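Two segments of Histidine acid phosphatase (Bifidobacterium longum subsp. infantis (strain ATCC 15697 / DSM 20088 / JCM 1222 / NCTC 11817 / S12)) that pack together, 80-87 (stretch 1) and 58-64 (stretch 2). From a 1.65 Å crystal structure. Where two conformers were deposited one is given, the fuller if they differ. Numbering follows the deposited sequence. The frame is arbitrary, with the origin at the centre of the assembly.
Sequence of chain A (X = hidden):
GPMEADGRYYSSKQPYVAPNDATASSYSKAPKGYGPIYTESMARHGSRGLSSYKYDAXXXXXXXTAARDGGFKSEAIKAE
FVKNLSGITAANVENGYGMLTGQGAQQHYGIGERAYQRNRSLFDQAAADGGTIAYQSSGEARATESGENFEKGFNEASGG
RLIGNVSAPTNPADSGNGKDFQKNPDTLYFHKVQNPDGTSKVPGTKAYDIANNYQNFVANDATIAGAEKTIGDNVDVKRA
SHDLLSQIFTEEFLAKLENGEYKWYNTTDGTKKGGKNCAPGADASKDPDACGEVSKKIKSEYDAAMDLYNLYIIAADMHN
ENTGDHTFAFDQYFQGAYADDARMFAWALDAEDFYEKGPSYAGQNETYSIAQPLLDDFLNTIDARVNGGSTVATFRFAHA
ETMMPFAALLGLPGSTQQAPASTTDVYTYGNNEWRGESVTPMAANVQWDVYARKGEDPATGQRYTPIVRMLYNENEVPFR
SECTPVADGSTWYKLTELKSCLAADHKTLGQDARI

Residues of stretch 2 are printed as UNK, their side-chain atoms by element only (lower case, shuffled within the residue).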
# COMPACT_ATOMS: atom_id res chain seq x y z
N GLU A 80 -23.94 -11.84 18.44
CA GLU A 80 -23.37 -11.60 17.11
C GLU A 80 -22.07 -10.81 17.19
O GLU A 80 -21.11 -11.13 16.47
CB GLU A 80 -24.38 -10.92 16.17
CG GLU A 80 -23.82 -10.57 14.79
CD GLU A 80 -23.66 -11.78 13.89
OE1 GLU A 80 -24.07 -12.90 14.27
OE2 GLU A 80 -23.12 -11.62 12.77
N PHE A 81 -22.02 -9.83 18.07
CA PHE A 81 -20.81 -9.01 18.23
C PHE A 81 -19.65 -9.88 18.73
O PHE A 81 -18.55 -9.84 18.18
CB PHE A 81 -21.10 -7.87 19.20
CG PHE A 81 -20.02 -6.82 19.25
CD1 PHE A 81 -19.80 -5.97 18.18
CD2 PHE A 81 -19.24 -6.68 20.39
CE1 PHE A 81 -18.81 -5.00 18.24
CE2 PHE A 81 -18.26 -5.71 20.46
CZ PHE A 81 -18.04 -4.87 19.39
N VAL A 82 -19.90 -10.70 19.75
CA VAL A 82 -18.87 -11.57 20.30
C VAL A 82 -18.42 -12.62 19.26
O VAL A 82 -17.25 -12.97 19.17
CB VAL A 82 -19.34 -12.25 21.61
CG1 VAL A 82 -18.29 -13.22 22.14
CG2 VAL A 82 -19.67 -11.20 22.66
N LYS A 83 -19.37 -13.11 18.46
CA LYS A 83 -19.03 -14.08 17.40
C LYS A 83 -18.11 -13.45 16.35
O LYS A 83 -17.16 -14.09 15.88
CB LYS A 83 -20.30 -14.60 16.71
CG LYS A 83 -20.01 -15.60 15.59
CD LYS A 83 -21.29 -16.07 14.88
CE LYS A 83 -20.95 -17.01 13.72
NZ LYS A 83 -22.15 -17.44 12.96
N ASN A 84 -18.40 -12.21 15.98
CA ASN A 84 -17.58 -11.53 14.97
C ASN A 84 -16.16 -11.34 15.48
O ASN A 84 -15.18 -11.62 14.77
CB ASN A 84 -18.20 -10.17 14.60
CG ASN A 84 -19.40 -10.31 13.69
OD1 ASN A 84 -19.46 -11.23 12.88
ND2 ASN A 84 -20.38 -9.42 13.85
N LEU A 85 -16.05 -10.89 16.72
CA LEU A 85 -14.73 -10.66 17.32
C LEU A 85 -13.95 -11.96 17.47
O LEU A 85 -12.79 -12.04 17.07
CB LEU A 85 -14.84 -9.96 18.68
CG LEU A 85 -15.43 -8.55 18.71
CD1 LEU A 85 -15.61 -8.10 20.15
CD2 LEU A 85 -14.51 -7.60 17.99
N SER A 86 -14.59 -13.00 18.02
CA SER A 86 -13.94 -14.31 18.18
C SER A 86 -13.47 -14.86 16.84
O SER A 86 -12.40 -15.45 16.73
CB SER A 86 -14.90 -15.30 18.83
OG SER A 86 -15.19 -14.92 20.15
N GLY A 87 -14.30 -14.66 15.81
CA GLY A 87 -13.99 -15.15 14.48
C GLY A 87 -12.76 -14.49 13.86
O GLY A 87 -11.91 -15.19 13.31
N UNK A 58 -9.26 -5.22 22.32
CA UNK A 58 -9.91 -4.15 23.08
C UNK A 58 -11.42 -4.21 22.95
O UNK A 58 -12.14 -3.97 23.93
c UNK A 58 -8.00 -2.14 24.60
c UNK A 58 -7.97 -2.42 23.10
c UNK A 58 -9.38 -2.78 22.63
c UNK A 58 -7.44 -1.22 22.35
N UNK A 59 -11.91 -4.52 21.75
CA UNK A 59 -13.35 -4.60 21.57
C UNK A 59 -13.96 -5.80 22.29
O UNK A 59 -15.09 -5.72 22.75
c UNK A 59 -14.56 -2.17 19.99
c UNK A 59 -13.81 -3.35 17.93
c UNK A 59 -13.72 -4.56 20.08
c UNK A 59 -13.57 -3.19 19.41
N UNK A 60 -13.21 -6.89 22.41
CA UNK A 60 -13.67 -8.00 23.26
C UNK A 60 -13.68 -7.64 24.74
O UNK A 60 -14.57 -8.05 25.47
c UNK A 60 -13.48 -10.52 23.69
c UNK A 60 -12.85 -9.28 23.03
s UNK A 60 -15.05 -10.97 22.91
c UNK A 60 -14.51 -12.14 21.67
N UNK A 61 -12.69 -6.87 25.21
CA UNK A 61 -12.74 -6.42 26.60
C UNK A 61 -13.97 -5.54 26.83
O UNK A 61 -14.64 -5.65 27.86
n UNK A 61 -9.05 -9.36 25.62
c UNK A 61 -10.15 -6.42 26.73
n UNK A 61 -10.91 -10.69 25.85
c UNK A 61 -9.99 -7.62 27.67
c UNK A 61 -10.21 -9.62 26.22
n UNK A 61 -10.68 -8.82 27.18
c UNK A 61 -11.46 -5.65 26.97
N UNK A 62 -14.29 -4.70 25.85
CA UNK A 62 -15.48 -3.85 25.94
C UNK A 62 -16.74 -4.72 25.96
O UNK A 62 -17.68 -4.46 26.73
c UNK A 62 -15.50 -2.88 24.75
s UNK A 62 -16.50 -0.78 23.33
c UNK A 62 -16.68 -1.92 24.73
c UNK A 62 -17.89 0.31 23.63
N UNK A 63 -16.73 -5.76 25.14
CA UNK A 63 -17.87 -6.66 25.03
C UNK A 63 -18.12 -7.38 26.34
O UNK A 63 -19.27 -7.57 26.74
c UNK A 63 -17.65 -7.66 23.90
N UNK A 64 -17.03 -7.78 27.01
CA UNK A 64 -17.18 -8.49 28.27
C UNK A 64 -17.82 -7.60 29.34
O UNK A 64 -18.67 -8.04 30.12
o UNK A 64 -13.31 -11.38 27.36
c UNK A 64 -15.81 -9.04 28.73
c UNK A 64 -15.30 -10.16 27.84
o UNK A 64 -13.10 -9.56 28.57
c UNK A 64 -13.80 -10.38 27.93

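Position 58 carries four side-chain carbons, forked at the second, with no polar atom. Its side chain is out of reach of stretch 1. The fork beyond an unbranched CB identifies Leu58, a leucine that is buried, but not by stretch 1.

Position 59 has the same four carbons and the same fork, but its CA-to-CB bond points toward stretch 1. Its CB lies 3.8 Å from Leu85 CD2 and 4.4 Å from Phe81 CZ. This is Leu59, an apolar residue suited to a buried place against Leu85 and Phe81.

Position 60 is an unbranched chain of two carbons, a sulfur and a terminal carbon. Although its CA-to-CB bond runs sideways, the end of the chain comes nearer stretch 1: the terminal carbon of position 60 is 3.2 Å from Ser86 OG, 3.7 Å from Leu85 CB and 4.0 Å from Val82 CG1. The sulfur in line is the signature of methionine, Met60. A long, unbranched thioether can make such a reach, with chi1 t and chi2 p. The serine hydroxyl donates its hydrogen bond to its own helix, from Ser86 OG to Val82 O at 3.0 Å.

Position 61 shows three carbons, a nitrogen, then a carbon bearing two more nitrogens. Its CA-to-CB bond points away from stretch 1, and no atom of it makes contact there. The group is a guanidinium, hence Arg61. Arginine suits this buried place because its charge is paired with the carboxylate of position 64, while its NH1 is hydrogen-bonded elsewhere in the structure.

Position 62 is again two carbons, a sulfur and a carbon in line, and its side chain does not make contact with stretch 1. Met62 is extended, with all three chi angles t; its flexible apolar chain is buried.

Position 63 has a single side-chain carbon, its CA-to-CB bond pointing toward stretch 1. Its CB lies 4.0 Å from Phe81 CD2 and 4.3 Å from both Val82 CG2 and Leu85 CD1. It is Ala63, whose small methyl is met by all three residues; the CA atoms of Val82 and Ala63 are 6.9 Å apart.

Position 64 has three carbons, the third carrying two oxygens, and no contact with stretch 1: a carboxylate, Glu64. Exposed, with its CA-to-CB bond pointing away from stretch 1, it forms a two-pronged salt bridge with Arg61, with NE of Arg61 to OE1 of Glu64 and NH2 of Arg61 to OE2 of Glu64 both at 2.9 Å.

The two helices run nearly antiparallel, at 153°, with their axes 10.0 Å apart at closest approach. No hydrogen bond crosses between them; the contact is apolar packing. Leu85 CD1 rests 3.5 Å from Leu59 C, while the edge of the Phe81 ring meets Leu59 O and Ala63 CB. Together the stretches bury 326 Å².

Stretch 2 (58-64) LLMRMAE
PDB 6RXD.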